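Local coordinates for non-toxic crystal protein (Bacillus thuringiensis, PDB 2D42) that is of unknown function and non-toxic, but closely resembles aerolysin-type beta-pore-forming toxins in structure and accumulates in parasporal inclusions, at residues A[56-61]-A[156-161]; A[149-154]-A[241-246]. One frame throughout, in Å; residues are numbered along the deposited sequence.

Interaction 1 (A[56-61]-A[156-161]); sequences IVLDRR and YTLEQG
Leu58 and Asp59 both face Tyr156 where antiparallel strands 56-61 and 156-161 run together, the two-against-one pairing of a classic beta bulge. Tyr156 O takes two backbone donors: Leu58 N at 2.7 Å, a bent bond (136° at the hydrogen), and Asp59 N, longer at 3.3 Å but straighter and in the carbonyl plane on a lone pair. Beyond the bulge, Ile56 and Leu158 form a regular hydrogen-bonded pair, with Leu158 N 2.6 Å from Ile56 O.

The extra residue turns the side chain of Leu58 toward the partner strand. Its CG stands anti to its own carbonyl carbon (chi1 -66°), and CD1 wedges between two neighbours, 3.5 Å from Leu158 CB and 3.8 Å from Tyr156 CE2, meeting the ring obliquely. Tyr156 holds CG anti to the backbone N (chi1 -166°) and its ring is buried; the phenol OH is hydrogen-bonded to Asp140 and the ring stacks with Phe77. At the other end Ile56 lays CD1 against the extended side chain of Gln160, 3.3 Å from Gln160 OE1, while Gln160 NE2 makes a weak hydrogen bond to Ser83. Of the Asp59 side chain, CB is the part that approaches Tyr156; its carboxylate leads away, where OD1 accepts from Arg60 N and forms a long, weak salt bridge with Arg61 NE.

The chemistry thus divides: backbone bonds set the register, with one carbonyl absorbing the extra residue, and the side-chain contact is mainly apolar, with the charges of Asp59 and Arg61 paired within 56-61.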
ATOM      1  N   ILE A  56      -2.457   1.993 -24.637  1.00 26.19           N
ATOM      2  CA  ILE A  56      -1.149   1.463 -24.989  1.00 27.39           C
ATOM      3  C   ILE A  56      -1.217   0.317 -25.999  1.00 27.02           C
ATOM      4  O   ILE A  56      -1.911  -0.677 -25.777  1.00 25.75           O
ATOM      5  CB  ILE A  56      -0.437   0.937 -23.728  1.00 29.59           C
ATOM      6  CG1 ILE A  56      -0.336   2.057 -22.694  1.00 31.66           C
ATOM      7  CG2 ILE A  56       0.942   0.397 -24.081  1.00 29.08           C
ATOM      8  CD1 ILE A  56       0.197   1.597 -21.363  1.00 33.86           C
ATOM      9  N   VAL A  57      -0.498   0.462 -27.106  1.00 26.06           N
ATOM     10  CA  VAL A  57      -0.456  -0.589 -28.115  1.00 25.97           C
ATOM     11  C   VAL A  57       0.552  -1.631 -27.639  1.00 27.44           C
ATOM     12  O   VAL A  57       1.762  -1.400 -27.668  1.00 28.35           O
ATOM     13  CB  VAL A  57      -0.022  -0.039 -29.482  1.00 26.27           C
ATOM     14  CG1 VAL A  57       0.195  -1.191 -30.475  1.00 22.89           C
ATOM     15  CG2 VAL A  57      -1.091   0.907 -30.009  1.00 23.33           C
ATOM     16  N   LEU A  58       0.044  -2.767 -27.173  1.00 29.07           N
ATOM     17  CA  LEU A  58       0.885  -3.852 -26.674  1.00 28.03           C
ATOM     18  C   LEU A  58       1.511  -4.667 -27.795  1.00 29.17           C
ATOM     19  O   LEU A  58       2.638  -5.153 -27.667  1.00 29.02           O
ATOM     20  CB  LEU A  58       0.057  -4.792 -25.784  1.00 31.59           C
ATOM     21  CG  LEU A  58      -0.499  -4.247 -24.461  1.00 34.37           C
ATOM     22  CD1 LEU A  58      -1.399  -5.294 -23.812  1.00 33.24           C
ATOM     23  CD2 LEU A  58       0.649  -3.881 -23.534  1.00 34.99           C
ATOM     24  N   ASP A  59       0.789  -4.812 -28.905  1.00 27.75           N
ATOM     25  CA  ASP A  59       1.293  -5.614 -30.015  1.00 27.68           C
ATOM     26  C   ASP A  59       0.495  -5.310 -31.282  1.00 26.29           C
ATOM     27  O   ASP A  59      -0.589  -4.732 -31.229  1.00 26.30           O
ATOM     28  CB  ASP A  59       1.126  -7.100 -29.659  1.00 28.97           C
ATOM     29  CG  ASP A  59       2.195  -7.995 -30.267  1.00 30.56           C
ATOM     30  OD1 ASP A  59       2.844  -7.619 -31.274  1.00 25.64           O
ATOM     31  OD2 ASP A  59       2.362  -9.112 -29.723  1.00 32.92           O
ATOM     32  N   ARG A  60       1.039  -5.721 -32.417  1.00 25.10           N
ATOM     33  CA  ARG A  60       0.394  -5.534 -33.711  1.00 25.90           C
ATOM     34  C   ARG A  60       0.899  -6.653 -34.600  1.00 22.88           C
ATOM     35  O   ARG A  60       2.100  -6.830 -34.738  1.00 22.38           O
ATOM     36  CB  ARG A  60       0.779  -4.182 -34.336  1.00 28.77           C
ATOM     37  CG  ARG A  60       0.307  -4.039 -35.786  1.00 32.21           C
ATOM     38  CD  ARG A  60       0.831  -2.769 -36.480  1.00 38.24           C
ATOM     39  NE  ARG A  60       1.820  -3.072 -37.519  1.00 39.43           N
ATOM     40  CZ  ARG A  60       1.697  -2.736 -38.802  1.00 41.38           C
ATOM     41  NH1 ARG A  60       0.622  -2.079 -39.226  1.00 42.39           N
ATOM     42  NH2 ARG A  60       2.656  -3.055 -39.667  1.00 41.46           N
ATOM     43  N   ARG A  61      -0.014  -7.417 -35.190  1.00 23.79           N
ATOM     44  CA  ARG A  61       0.376  -8.516 -36.075  1.00 23.33           C
ATOM     45  C   ARG A  61      -0.427  -8.472 -37.356  1.00 23.04           C
ATOM     46  O   ARG A  61      -1.500  -7.867 -37.413  1.00 22.32           O
ATOM     47  CB  ARG A  61       0.171  -9.872 -35.390  1.00 21.97           C
ATOM     48  CG  ARG A  61       1.125 -10.119 -34.258  1.00 23.27           C
ATOM     49  CD  ARG A  61       2.553 -10.164 -34.782  1.00 25.00           C
ATOM     50  NE  ARG A  61       3.506  -9.766 -33.763  1.00 26.74           N
ATOM     51  CZ  ARG A  61       4.768  -9.427 -34.010  1.00 29.94           C
ATOM     52  NH1 ARG A  61       5.240  -9.439 -35.251  1.00 29.21           N
ATOM     53  NH2 ARG A  61       5.560  -9.066 -33.011  1.00 28.06           N
ATOM     54  N   TYR A 156      -3.313  -5.038 -30.634  1.00 22.39           N
ATOM     55  CA  TYR A 156      -3.641  -5.373 -29.242  1.00 23.82           C
ATOM     56  C   TYR A 156      -3.375  -4.136 -28.393  1.00 21.41           C
ATOM     57  O   TYR A 156      -2.236  -3.668 -28.300  1.00 23.31           O
ATOM     58  CB  TYR A 156      -2.757  -6.545 -28.784  1.00 23.45           C
ATOM     59  CG  TYR A 156      -3.187  -7.223 -27.498  1.00 27.48           C
ATOM     60  CD1 TYR A 156      -4.538  -7.366 -27.169  1.00 29.17           C
ATOM     61  CD2 TYR A 156      -2.240  -7.780 -26.640  1.00 28.06           C
ATOM     62  CE1 TYR A 156      -4.931  -8.057 -26.009  1.00 28.90           C
ATOM     63  CE2 TYR A 156      -2.618  -8.472 -25.487  1.00 29.17           C
ATOM     64  CZ  TYR A 156      -3.960  -8.611 -25.178  1.00 30.71           C
ATOM     65  OH  TYR A 156      -4.329  -9.348 -24.068  1.00 31.15           O
ATOM     66  N   THR A 157      -4.437  -3.598 -27.799  1.00 22.38           N
ATOM     67  CA  THR A 157      -4.354  -2.392 -26.985  1.00 22.09           C
ATOM     68  C   THR A 157      -4.706  -2.594 -25.521  1.00 25.60           C
ATOM     69  O   THR A 157      -5.650  -3.316 -25.185  1.00 24.96           O
ATOM     70  CB  THR A 157      -5.297  -1.304 -27.544  1.00 23.57           C
ATOM     71  OG1 THR A 157      -4.879  -0.963 -28.866  1.00 25.58           O
ATOM     72  CG2 THR A 157      -5.282  -0.058 -26.667  1.00 24.26           C
ATOM     73  N   LEU A 158      -3.934  -1.950 -24.653  1.00 25.24           N
ATOM     74  CA  LEU A 158      -4.182  -2.012 -23.224  1.00 25.52           C
ATOM     75  C   LEU A 158      -4.642  -0.651 -22.741  1.00 25.88           C
ATOM     76  O   LEU A 158      -4.021   0.375 -23.039  1.00 24.45           O
ATOM     77  CB  LEU A 158      -2.920  -2.395 -22.447  1.00 25.63           C
ATOM     78  CG  LEU A 158      -3.032  -2.234 -20.921  1.00 27.68           C
ATOM     79  CD1 LEU A 158      -4.034  -3.238 -20.368  1.00 29.79           C
ATOM     80  CD2 LEU A 158      -1.675  -2.433 -20.265  1.00 27.69           C
ATOM     81  N   GLU A 159      -5.743  -0.639 -22.002  1.00 25.32           N
ATOM     82  CA  GLU A 159      -6.244   0.596 -21.435  1.00 25.56           C
ATOM     83  C   GLU A 159      -5.623   0.651 -20.040  1.00 25.95           C
ATOM     84  O   GLU A 159      -5.949  -0.165 -19.175  1.00 24.07           O
ATOM     85  CB  GLU A 159      -7.761   0.556 -21.346  1.00 25.63           C
ATOM     86  CG  GLU A 159      -8.382   1.836 -20.878  1.00 30.13           C
ATOM     87  CD  GLU A 159      -9.879   1.822 -21.078  1.00 35.02           C
ATOM     88  OE1 GLU A 159     -10.597   1.314 -20.189  1.00 35.94           O
ATOM     89  OE2 GLU A 159     -10.332   2.297 -22.144  1.00 36.35           O
ATOM     90  N   GLN A 160      -4.713   1.599 -19.841  1.00 25.19           N
ATOM     91  CA  GLN A 160      -4.022   1.753 -18.572  1.00 26.88           C
ATOM     92  C   GLN A 160      -4.515   2.940 -17.762  1.00 28.35           C
ATOM     93  O   GLN A 160      -4.502   4.077 -18.235  1.00 27.65           O
ATOM     94  CB  GLN A 160      -2.518   1.905 -18.804  1.00 30.40           C
ATOM     95  CG  GLN A 160      -1.703   1.947 -17.516  1.00 35.62           C
ATOM     96  CD  GLN A 160      -0.223   2.123 -17.770  1.00 38.60           C
ATOM     97  OE1 GLN A 160       0.190   3.089 -18.408  1.00 43.52           O
ATOM     98  NE2 GLN A 160       0.591   1.189 -17.269  1.00 40.60           N
ATOM     99  N   GLY A 161      -4.948   2.659 -16.534  1.00 29.36           N
ATOM    100  CA  GLY A 161      -5.424   3.705 -15.649  1.00 26.94           C
ATOM    101  C   GLY A 161      -4.291   4.236 -14.790  1.00 27.05           C
ATOM    102  O   GLY A 161      -3.245   3.599 -14.653  1.00 26.82           O
TER

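Interaction 2 (A[149-154]-A[241-246])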
ATOM      1  N   PHE A 149      -7.280 -11.694 -51.357  1.00 35.85           N
ATOM      2  CA  PHE A 149      -6.456 -10.532 -51.659  1.00 36.82           C
ATOM      3  C   PHE A 149      -6.628  -9.355 -50.690  1.00 35.57           C
ATOM      4  O   PHE A 149      -6.656  -8.190 -51.098  1.00 33.38           O
ATOM      5  CB  PHE A 149      -6.731 -10.091 -53.094  1.00 39.23           C
ATOM      6  CG  PHE A 149      -6.430 -11.157 -54.119  1.00 44.90           C
ATOM      7  CD1 PHE A 149      -5.114 -11.451 -54.478  1.00 44.95           C
ATOM      8  CD2 PHE A 149      -7.461 -11.877 -54.719  1.00 45.75           C
ATOM      9  CE1 PHE A 149      -4.833 -12.443 -55.419  1.00 46.54           C
ATOM     10  CE2 PHE A 149      -7.188 -12.873 -55.662  1.00 46.92           C
ATOM     11  CZ  PHE A 149      -5.874 -13.155 -56.011  1.00 46.06           C
ATOM     12  N   HIS A 150      -6.722  -9.681 -49.405  1.00 35.05           N
ATOM     13  CA  HIS A 150      -6.863  -8.698 -48.332  1.00 35.38           C
ATOM     14  C   HIS A 150      -5.841  -9.007 -47.233  1.00 35.52           C
ATOM     15  O   HIS A 150      -5.280 -10.104 -47.180  1.00 34.46           O
ATOM     16  CB  HIS A 150      -8.257  -8.777 -47.700  1.00 37.42           C
ATOM     17  CG  HIS A 150      -9.315  -8.021 -48.438  1.00 40.56           C
ATOM     18  ND1 HIS A 150      -9.699  -8.333 -49.725  1.00 42.50           N
ATOM     19  CD2 HIS A 150     -10.089  -6.976 -48.056  1.00 42.06           C
ATOM     20  CE1 HIS A 150     -10.664  -7.513 -50.104  1.00 42.24           C
ATOM     21  NE2 HIS A 150     -10.919  -6.680 -49.109  1.00 41.66           N
ATOM     22  N   ARG A 151      -5.598  -8.040 -46.360  1.00 34.03           N
ATOM     23  CA  ARG A 151      -4.687  -8.257 -45.246  1.00 33.80           C
ATOM     24  C   ARG A 151      -5.442  -7.828 -43.996  1.00 32.73           C
ATOM     25  O   ARG A 151      -6.239  -6.879 -44.038  1.00 30.50           O
ATOM     26  CB  ARG A 151      -3.407  -7.420 -45.381  1.00 35.34           C
ATOM     27  CG  ARG A 151      -3.566  -5.959 -44.998  1.00 39.46           C
ATOM     28  CD  ARG A 151      -2.220  -5.303 -44.674  1.00 40.22           C
ATOM     29  NE  ARG A 151      -1.332  -5.280 -45.826  1.00 44.32           N
ATOM     30  CZ  ARG A 151      -1.578  -4.598 -46.941  1.00 48.60           C
ATOM     31  NH1 ARG A 151      -2.686  -3.877 -47.050  1.00 48.71           N
ATOM     32  NH2 ARG A 151      -0.722  -4.647 -47.955  1.00 48.41           N
ATOM     33  N   ALA A 152      -5.213  -8.542 -42.898  1.00 28.08           N
ATOM     34  CA  ALA A 152      -5.850  -8.213 -41.633  1.00 27.92           C
ATOM     35  C   ALA A 152      -4.766  -7.769 -40.667  1.00 27.81           C
ATOM     36  O   ALA A 152      -3.773  -8.471 -40.458  1.00 26.82           O
ATOM     37  CB  ALA A 152      -6.589  -9.424 -41.067  1.00 24.83           C
ATOM     38  N   THR A 153      -4.946  -6.595 -40.086  1.00 26.53           N
ATOM     39  CA  THR A 153      -3.975  -6.086 -39.136  1.00 26.36           C
ATOM     40  C   THR A 153      -4.615  -6.033 -37.768  1.00 25.34           C
ATOM     41  O   THR A 153      -5.533  -5.249 -37.529  1.00 25.36           O
ATOM     42  CB  THR A 153      -3.490  -4.692 -39.540  1.00 27.14           C
ATOM     43  OG1 THR A 153      -2.866  -4.780 -40.824  1.00 26.00           O
ATOM     44  CG2 THR A 153      -2.488  -4.156 -38.533  1.00 24.50           C
ATOM     45  N   GLY A 154      -4.155  -6.912 -36.885  1.00 23.09           N
ATOM     46  CA  GLY A 154      -4.684  -6.947 -35.538  1.00 23.87           C
ATOM     47  C   GLY A 154      -3.796  -6.180 -34.570  1.00 23.22           C
ATOM     48  O   GLY A 154      -2.615  -6.486 -34.430  1.00 21.81           O
ATOM     49  N   VAL A 241      -8.122  -4.251 -38.640  1.00 29.15           N
ATOM     50  CA  VAL A 241      -8.401  -3.470 -39.828  1.00 30.68           C
ATOM     51  C   VAL A 241      -8.158  -4.409 -41.004  1.00 31.37           C
ATOM     52  O   VAL A 241      -7.051  -4.925 -41.181  1.00 29.92           O
ATOM     53  CB  VAL A 241      -7.460  -2.256 -39.951  1.00 33.16           C
ATOM     54  CG1 VAL A 241      -7.616  -1.619 -41.331  1.00 35.44           C
ATOM     55  CG2 VAL A 241      -7.780  -1.234 -38.863  1.00 34.80           C
ATOM     56  N   ILE A 242      -9.205  -4.647 -41.786  1.00 31.22           N
ATOM     57  CA  ILE A 242      -9.120  -5.522 -42.949  1.00 33.50           C
ATOM     58  C   ILE A 242      -9.136  -4.642 -44.194  1.00 35.69           C
ATOM     59  O   ILE A 242     -10.000  -3.780 -44.338  1.00 35.87           O
ATOM     60  CB  ILE A 242     -10.315  -6.490 -42.995  1.00 33.94           C
ATOM     61  CG1 ILE A 242     -10.251  -7.443 -41.807  1.00 34.90           C
ATOM     62  CG2 ILE A 242     -10.315  -7.268 -44.302  1.00 36.36           C
ATOM     63  CD1 ILE A 242     -11.489  -8.286 -41.651  1.00 36.40           C
ATOM     64  N   GLU A 243      -8.180  -4.846 -45.088  1.00 37.34           N
ATOM     65  CA  GLU A 243      -8.125  -4.030 -46.290  1.00 40.24           C
ATOM     66  C   GLU A 243      -7.598  -4.797 -47.493  1.00 40.46           C
ATOM     67  O   GLU A 243      -6.837  -5.756 -47.352  1.00 39.79           O
ATOM     68  CB  GLU A 243      -7.260  -2.794 -46.031  1.00 41.07           C
ATOM     69  CG  GLU A 243      -5.834  -3.111 -45.632  1.00 44.58           C
ATOM     70  CD  GLU A 243      -5.114  -1.916 -45.031  1.00 47.92           C
ATOM     71  OE1 GLU A 243      -3.901  -2.030 -44.748  1.00 50.66           O
ATOM     72  OE2 GLU A 243      -5.759  -0.863 -44.836  1.00 47.73           O
ATOM     73  N   PRO A 244      -8.001  -4.380 -48.703  1.00 40.85           N
ATOM     74  CA  PRO A 244      -7.562  -5.037 -49.934  1.00 41.26           C
ATOM     75  C   PRO A 244      -6.101  -4.751 -50.258  1.00 42.72           C
ATOM     76  O   PRO A 244      -5.573  -3.685 -49.935  1.00 40.51           O
ATOM     77  CB  PRO A 244      -8.506  -4.459 -50.984  1.00 41.69           C
ATOM     78  CG  PRO A 244      -8.713  -3.059 -50.490  1.00 41.39           C
ATOM     79  CD  PRO A 244      -8.939  -3.281 -49.004  1.00 40.91           C
ATOM     80  N   LEU A 245      -5.454  -5.718 -50.894  1.00 43.76           N
ATOM     81  CA  LEU A 245      -4.066  -5.567 -51.286  1.00 47.42           C
ATOM     82  C   LEU A 245      -4.043  -4.768 -52.587  1.00 50.99           C
ATOM     83  O   LEU A 245      -4.956  -4.878 -53.404  1.00 51.14           O
ATOM     84  CB  LEU A 245      -3.438  -6.943 -51.512  1.00 45.76           C
ATOM     85  CG  LEU A 245      -3.508  -7.912 -50.329  1.00 43.53           C
ATOM     86  CD1 LEU A 245      -2.983  -9.265 -50.756  1.00 42.17           C
ATOM     87  CD2 LEU A 245      -2.702  -7.361 -49.161  1.00 42.08           C
ATOM     88  N   PRO A 246      -3.001  -3.948 -52.791  1.00 53.96           N
ATOM     89  CA  PRO A 246      -2.871  -3.134 -54.003  1.00 56.42           C
ATOM     90  C   PRO A 246      -3.330  -3.871 -55.264  1.00 58.90           C
ATOM     91  O   PRO A 246      -2.870  -4.978 -55.551  1.00 59.38           O
ATOM     92  CB  PRO A 246      -1.383  -2.811 -54.026  1.00 56.69           C
ATOM     93  CG  PRO A 246      -1.079  -2.637 -52.572  1.00 54.91           C
ATOM     94  CD  PRO A 246      -1.813  -3.799 -51.928  1.00 54.86           C
TER
HETATM   95  O   HOH W   1      -4.833  -4.017 -42.679  1.00 37.34           O
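Strands 150-154 and 241-244 pair antiparallel at 161°, with two-way backbone bonds at Arg151–Glu243 and Thr153–Val241, and Leu245 N carries the ladder past the strand end by bonding to Phe149 O at 2.8 Å. Arg151 and Glu243 project from the same face of the sheet. Both put CG between the backbone N and the carbonyl carbon, but the glutamate chain then extends while the arginine bends at chi3. Arg151 NH1 lies 3.2 Å from Glu243 OE1 in a salt bridge whose hydrogen bond is weak. The guanidinium and carboxylate planes stand 89° apart. One face of the guanidinium is covered by Leu245 CD2, offset toward the rim and 3.6 Å from Arg151 NH2, and Pro246 CD lies near its edge.

This is the far tip of the elongated beta-rich body, of the aerolysin/epsilon-toxin type, where strand 150-185 starts and strand 219-244 ends. Strand 54-65 flanks 150-154 on its other edge, its Thr64 touching both Arg151 and Leu245.

His150 leans back across Pro244: the proline CB sits over the imidazole face, 3.9 Å from the ring centroid in a CH-pi contact, and its CA also lies over the centre. Pro148 O accepts from His150 ND1, which would steady the ring's rotation. On the same face as Ala152, Ile242 sets CG1 4.2 Å from Ala152 CB and CG2 3.8 Å from His150 CD2. Beside Thr153, a water lies 2.8 Å from Thr153 OG1, bonded to it, and donates to Val241 O at the same distance.

How the interactions relate
Interactions 1 and 2 lie on one sheet, their centres about 20 Å apart, and share strand 150-185. That strand is paired near its start with 219-244 in interaction 2 and farther along with 54-65 in interaction 1. The two meet directly where 56-61 runs on beside 149-154: Arg61 N is 2.9 Å from Gly154 O, a probable hydrogen bond, and Arg60 NH1 packs 3.8 Å from Thr153 CG2. Along the sequence their segments alternate, and the long strand 150-185 pairs with both 54-65 and the last strand, 219-244. The centre of interaction 1, partly buried, is about 26 Å from the centre of the chain; that of interaction 2, a surface contact, is about 46 Å from it.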